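Local coordinates for protein possible translation initiation inhibitor (Rhodopseudomonas palustris, PDB 3LME) that is of unsettled function, was named a possible translation initiation inhibitor, and belongs to the YjgF-like family of small trimeric alpha/beta proteins, at residues Gly67-Thr81 and Gly117-Pro129. The protein carries 1 engineered substitution. Numbering follows the deposited sequence.
Sequences GATKADAVRLTVFVT and GDIAEIDGTFYAP
Phe79 turns its ring edge to strand 120-127, and Phe126 turns its edge to the loop at Thr69 and Lys70. At Phe79, Asp123 OD2 lies 3.6 Å from CE2 near the ring plane, and carboxylate and ring planes stand 74° apart. In Phe126, CG lies anti to the carbonyl carbon and beside the backbone N (chi1 -61°), which brings CD2 to Thr69 O; Ala68 CB and Ala73 N approach this ring obliquely. The Tyr127 ring carries Pro129 CD over the centre of one face. Strands 73-80 and 120-127 run antiparallel, their axes 4.5 Å apart at 164°. Paired backbone bonds join Thr77 to Asp123 and Phe79 to Glu121; Phe79 N reaches Glu121 O at 2.9 Å. A classic bulge interrupts the register: Val74 N donates to Thr125 O at 2.8 Å, while Arg75 N adds a weak bond to the same oxygen. On one sheet face the Ile122 side chain crosses Val78 obliquely, CD1 to CG2 3.7 Å, and packs onto Met55 and Phe56 of helix 48-64. The other face carries Arg75, whose NH1 hydrogen-bonds Thr125 OG1 of a second subunit, and Asp123, beside Thr107 of the third. Helices packed on one sheet face and subunits meeting at the other characterise the YjgF-like trimer.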
loop_
_atom_site.group_PDB
_atom_site.type_symbol
_atom_site.label_atom_id
_atom_site.label_comp_id
_atom_site.label_asym_id
_atom_site.label_seq_id
_atom_site.Cartn_x
_atom_site.Cartn_y
_atom_site.Cartn_z
ATOM N N GLY A 67 9.729 -17.216 -7.083
ATOM C CA GLY A 67 9.273 -18.466 -6.483
ATOM C C GLY A 67 7.883 -18.413 -5.876
ATOM O O GLY A 67 7.474 -19.349 -5.197
ATOM N N ALA A 68 7.143 -17.329 -6.108
ATOM C CA ALA A 68 5.792 -17.218 -5.602
ATOM C C ALA A 68 4.832 -17.513 -6.707
ATOM O O ALA A 68 5.104 -17.222 -7.867
ATOM C CB ALA A 68 5.547 -15.849 -5.079
ATOM N N THR A 69 3.691 -18.068 -6.342
ATOM C CA THR A 69 2.623 -18.332 -7.299
ATOM C C THR A 69 1.434 -17.430 -6.966
ATOM O O THR A 69 1.430 -16.754 -5.923
ATOM C CB THR A 69 2.157 -19.785 -7.190
ATOM O OG1 THR A 69 1.782 -20.053 -5.830
ATOM C CG2 THR A 69 3.273 -20.729 -7.584
ATOM N N LYS A 70 0.420 -17.454 -7.836
ATOM C CA LYS A 70 -0.836 -16.743 -7.603
ATOM C C LYS A 70 -1.529 -17.143 -6.297
ATOM O O LYS A 70 -2.362 -16.405 -5.788
ATOM C CB LYS A 70 -1.797 -16.995 -8.760
ATOM C CG LYS A 70 -2.681 -18.215 -8.526
ATOM C CD LYS A 70 -3.344 -18.708 -9.765
ATOM C CE LYS A 70 -4.178 -19.893 -9.405
ATOM N NZ LYS A 70 -4.839 -20.439 -10.601
ATOM N N ALA A 71 -1.212 -18.316 -5.762
ATOM C CA ALA A 71 -1.880 -18.809 -4.535
ATOM C C ALA A 71 -1.165 -18.283 -3.268
ATOM O O ALA A 71 -1.621 -18.482 -2.141
ATOM C CB ALA A 71 -1.966 -20.365 -4.545
ATOM N N ASP A 72 -0.038 -17.608 -3.487
ATOM C CA ASP A 72 0.750 -16.991 -2.437
ATOM C C ASP A 72 0.442 -15.514 -2.238
ATOM O O ASP A 72 1.155 -14.873 -1.469
ATOM C CB ASP A 72 2.252 -17.148 -2.743
ATOM C CG ASP A 72 2.677 -18.614 -2.872
ATOM O OD1 ASP A 72 1.961 -19.461 -2.322
ATOM O OD2 ASP A 72 3.711 -18.929 -3.515
ATOM N N ALA A 73 -0.574 -14.953 -2.909
ATOM C CA ALA A 73 -0.828 -13.500 -2.807
ATOM C C ALA A 73 -1.426 -13.121 -1.464
ATOM O O ALA A 73 -2.452 -13.648 -1.100
ATOM C CB ALA A 73 -1.720 -13.032 -3.895
ATOM N N VAL A 74 -0.787 -12.235 -0.706
ATOM C CA VAL A 74 -1.392 -11.761 0.552
ATOM C C VAL A 74 -2.023 -10.391 0.423
ATOM O O VAL A 74 -2.835 -10.033 1.257
ATOM C CB VAL A 74 -0.446 -11.775 1.758
ATOM C CG1 VAL A 74 0.031 -13.193 2.046
ATOM C CG2 VAL A 74 0.728 -10.885 1.517
ATOM N N ARG A 75 -1.667 -9.621 -0.603
ATOM C CA ARG A 75 -2.377 -8.364 -0.844
ATOM C C ARG A 75 -2.262 -7.889 -2.268
ATOM O O ARG A 75 -1.169 -7.888 -2.833
ATOM C CB ARG A 75 -1.895 -7.232 0.081
ATOM C CG ARG A 75 -2.742 -5.974 -0.018
ATOM C CD ARG A 75 -2.041 -4.761 0.628
ATOM N NE ARG A 75 -1.937 -4.913 2.074
ATOM C CZ ARG A 75 -2.978 -4.917 2.902
ATOM N NH1 ARG A 75 -2.789 -5.096 4.206
ATOM N NH2 ARG A 75 -4.202 -4.760 2.427
ATOM N N LEU A 76 -3.388 -7.449 -2.821
ATOM C CA LEU A 76 -3.413 -6.839 -4.130
ATOM C C LEU A 76 -4.003 -5.447 -4.000
ATOM O O LEU A 76 -5.100 -5.294 -3.465
ATOM C CB LEU A 76 -4.267 -7.680 -5.076
ATOM C CG LEU A 76 -3.814 -9.118 -5.368
ATOM C CD1 LEU A 76 -4.759 -9.752 -6.344
ATOM C CD2 LEU A 76 -2.420 -9.124 -5.947
ATOM N N THR A 77 -3.285 -4.421 -4.453
ATOM C CA THR A 77 -3.863 -3.081 -4.477
ATOM C C THR A 77 -4.002 -2.655 -5.932
ATOM O O THR A 77 -3.024 -2.393 -6.615
ATOM C CB THR A 77 -3.042 -2.066 -3.618
ATOM O OG1 THR A 77 -2.630 -2.694 -2.386
ATOM C CG2 THR A 77 -3.876 -0.821 -3.287
ATOM N N VAL A 78 -5.228 -2.659 -6.427
ATOM C CA VAL A 78 -5.468 -2.266 -7.803
ATOM C C VAL A 78 -5.883 -0.804 -7.848
ATOM O O VAL A 78 -6.877 -0.402 -7.224
ATOM C CB VAL A 78 -6.539 -3.132 -8.463
ATOM C CG1 VAL A 78 -6.445 -3.041 -9.988
ATOM C CG2 VAL A 78 -6.375 -4.553 -8.040
ATOM N N PHE A 79 -5.089 -0.006 -8.553
ATOM C CA PHE A 79 -5.452 1.372 -8.863
ATOM C C PHE A 79 -5.938 1.434 -10.308
ATOM O O PHE A 79 -5.258 0.998 -11.237
ATOM C CB PHE A 79 -4.257 2.297 -8.674
ATOM C CG PHE A 79 -3.516 2.074 -7.390
ATOM C CD1 PHE A 79 -3.844 2.795 -6.253
ATOM C CD2 PHE A 79 -2.485 1.144 -7.320
ATOM C CE1 PHE A 79 -3.168 2.596 -5.056
ATOM C CE2 PHE A 79 -1.778 0.941 -6.111
ATOM C CZ PHE A 79 -2.134 1.674 -4.983
ATOM N N VAL A 80 -7.136 1.953 -10.487
ATOM C CA VAL A 80 -7.696 2.115 -11.799
ATOM C C VAL A 80 -8.181 3.557 -11.997
ATOM O O VAL A 80 -8.179 4.391 -11.087
ATOM C CB VAL A 80 -8.867 1.124 -12.060
ATOM C CG1 VAL A 80 -8.489 -0.272 -11.646
ATOM C CG2 VAL A 80 -10.127 1.575 -11.337
ATOM N N THR A 81 -8.634 3.809 -13.211
ATOM C CA THR A 81 -8.866 5.127 -13.712
ATOM C C THR A 81 -10.349 5.473 -13.692
ATOM O O THR A 81 -10.718 6.668 -13.702
ATOM C CB THR A 81 -8.205 5.223 -15.095
ATOM O OG1 THR A 81 -7.085 6.090 -14.963
ATOM C CG2 THR A 81 -9.161 5.712 -16.223
ATOM N N GLY A 117 -0.437 6.932 -18.570
ATOM C CA GLY A 117 -1.813 7.228 -18.994
ATOM C C GLY A 117 -2.635 5.952 -19.094
ATOM O O GLY A 117 -3.736 5.953 -19.661
ATOM N N ASP A 118 -2.079 4.867 -18.531
ATOM C CA ASP A 118 -2.720 3.551 -18.467
ATOM C C ASP A 118 -4.026 3.591 -17.657
ATOM O O ASP A 118 -4.279 4.541 -16.906
ATOM C CB ASP A 118 -1.746 2.519 -17.872
ATOM C CG ASP A 118 -1.961 1.095 -18.434
ATOM O OD1 ASP A 118 -3.113 0.584 -18.451
ATOM O OD2 ASP A 118 -0.959 0.480 -18.872
ATOM N N ILE A 119 -4.850 2.562 -17.824
ATOM C CA ILE A 119 -6.108 2.459 -17.096
ATOM C C ILE A 119 -6.050 1.721 -15.753
ATOM O O ILE A 119 -7.001 1.758 -14.996
ATOM C CB ILE A 119 -7.203 1.824 -17.960
ATOM C CG1 ILE A 119 -6.980 0.312 -18.114
ATOM C CG2 ILE A 119 -7.285 2.539 -19.282
ATOM C CD1 ILE A 119 -8.073 -0.374 -18.892
ATOM N N ALA A 120 -4.950 1.057 -15.451
ATOM C CA ALA A 120 -4.872 0.227 -14.262
ATOM C C ALA A 120 -3.432 -0.111 -13.943
ATOM O O ALA A 120 -2.641 -0.408 -14.840
ATOM C CB ALA A 120 -5.686 -1.048 -14.430
ATOM N N GLU A 121 -3.100 -0.062 -12.662
ATOM C CA GLU A 121 -1.796 -0.478 -12.202
ATOM C C GLU A 121 -2.028 -1.283 -10.927
ATOM O O GLU A 121 -2.996 -1.023 -10.211
ATOM C CB GLU A 121 -0.953 0.754 -11.934
ATOM C CG GLU A 121 0.493 0.483 -11.601
ATOM C CD GLU A 121 1.342 1.731 -11.729
ATOM O OE1 GLU A 121 2.491 1.721 -11.251
ATOM O OE2 GLU A 121 0.866 2.732 -12.316
ATOM N N ILE A 122 -1.174 -2.273 -10.658
ATOM C CA ILE A 122 -1.418 -3.165 -9.529
ATOM C C ILE A 122 -0.187 -3.363 -8.682
ATOM O O ILE A 122 0.894 -3.382 -9.208
ATOM C CB ILE A 122 -2.049 -4.540 -9.968
ATOM C CG1 ILE A 122 -2.415 -5.405 -8.751
ATOM C CG2 ILE A 122 -1.109 -5.347 -10.870
ATOM C CD1 ILE A 122 -3.420 -6.495 -9.046
ATOM N N ASP A 123 -0.380 -3.483 -7.371
ATOM C CA ASP A 123 0.676 -3.809 -6.400
ATOM C C ASP A 123 0.419 -5.152 -5.744
ATOM O O ASP A 123 -0.628 -5.349 -5.135
ATOM C CB ASP A 123 0.715 -2.787 -5.284
ATOM C CG ASP A 123 1.326 -1.498 -5.707
ATOM O OD1 ASP A 123 1.827 -1.439 -6.861
ATOM O OD2 ASP A 123 1.304 -0.546 -4.882
ATOM N N GLY A 124 1.381 -6.061 -5.844
ATOM C CA GLY A 124 1.193 -7.405 -5.362
ATOM C C GLY A 124 2.248 -7.708 -4.353
ATOM O O GLY A 124 3.404 -7.347 -4.552
ATOM N N THR A 125 1.832 -8.364 -3.270
ATOM C CA THR A 125 2.703 -8.835 -2.184
ATOM C C THR A 125 2.402 -10.313 -1.914
ATOM O O THR A 125 1.251 -10.704 -1.779
ATOM C CB THR A 125 2.472 -7.996 -0.925
ATOM O OG1 THR A 125 2.575 -6.621 -1.283
ATOM C CG2 THR A 125 3.486 -8.315 0.164
ATOM N N PHE A 126 3.446 -11.130 -1.882
ATOM C CA PHE A 126 3.279 -12.577 -1.815
ATOM C C PHE A 126 4.045 -13.160 -0.623
ATOM O O PHE A 126 5.083 -12.622 -0.200
ATOM C CB PHE A 126 3.762 -13.232 -3.105
ATOM C CG PHE A 126 3.013 -12.797 -4.350
ATOM C CD1 PHE A 126 3.217 -11.534 -4.914
ATOM C CD2 PHE A 126 2.155 -13.663 -4.988
ATOM C CE1 PHE A 126 2.538 -11.148 -6.058
ATOM C CE2 PHE A 126 1.476 -13.288 -6.134
ATOM C CZ PHE A 126 1.658 -12.031 -6.673
ATOM N N TYR A 127 3.522 -14.261 -0.085
ATOM C CA TYR A 127 4.169 -15.011 0.983
ATOM C C TYR A 127 4.497 -16.341 0.411
ATOM O O TYR A 127 3.571 -17.102 0.119
ATOM C CB TYR A 127 3.188 -15.253 2.104
ATOM C CG TYR A 127 3.728 -16.029 3.271
ATOM C CD1 TYR A 127 4.864 -15.596 3.959
ATOM C CD2 TYR A 127 3.068 -17.162 3.734
ATOM C CE1 TYR A 127 5.354 -16.289 5.068
ATOM C CE2 TYR A 127 3.531 -17.862 4.835
ATOM C CZ TYR A 127 4.686 -17.424 5.502
ATOM O OH TYR A 127 5.157 -18.125 6.593
ATOM N N ALA A 128 5.787 -16.639 0.266
ATOM C CA ALA A 128 6.205 -17.874 -0.363
ATOM C C ALA A 128 7.397 -18.509 0.349
ATOM O O ALA A 128 8.510 -18.479 -0.183
ATOM C CB ALA A 128 6.552 -17.593 -1.800
ATOM N N PRO A 129 7.185 -19.108 1.545
ATOM C CA PRO A 129 8.313 -19.626 2.343
ATOM C C PRO A 129 9.237 -20.525 1.536
ATOM O O PRO A 129 8.771 -21.244 0.661
ATOM C CB PRO A 129 7.622 -20.458 3.416
ATOM C CG PRO A 129 6.327 -19.853 3.579
ATOM C CD PRO A 129 5.895 -19.385 2.202
#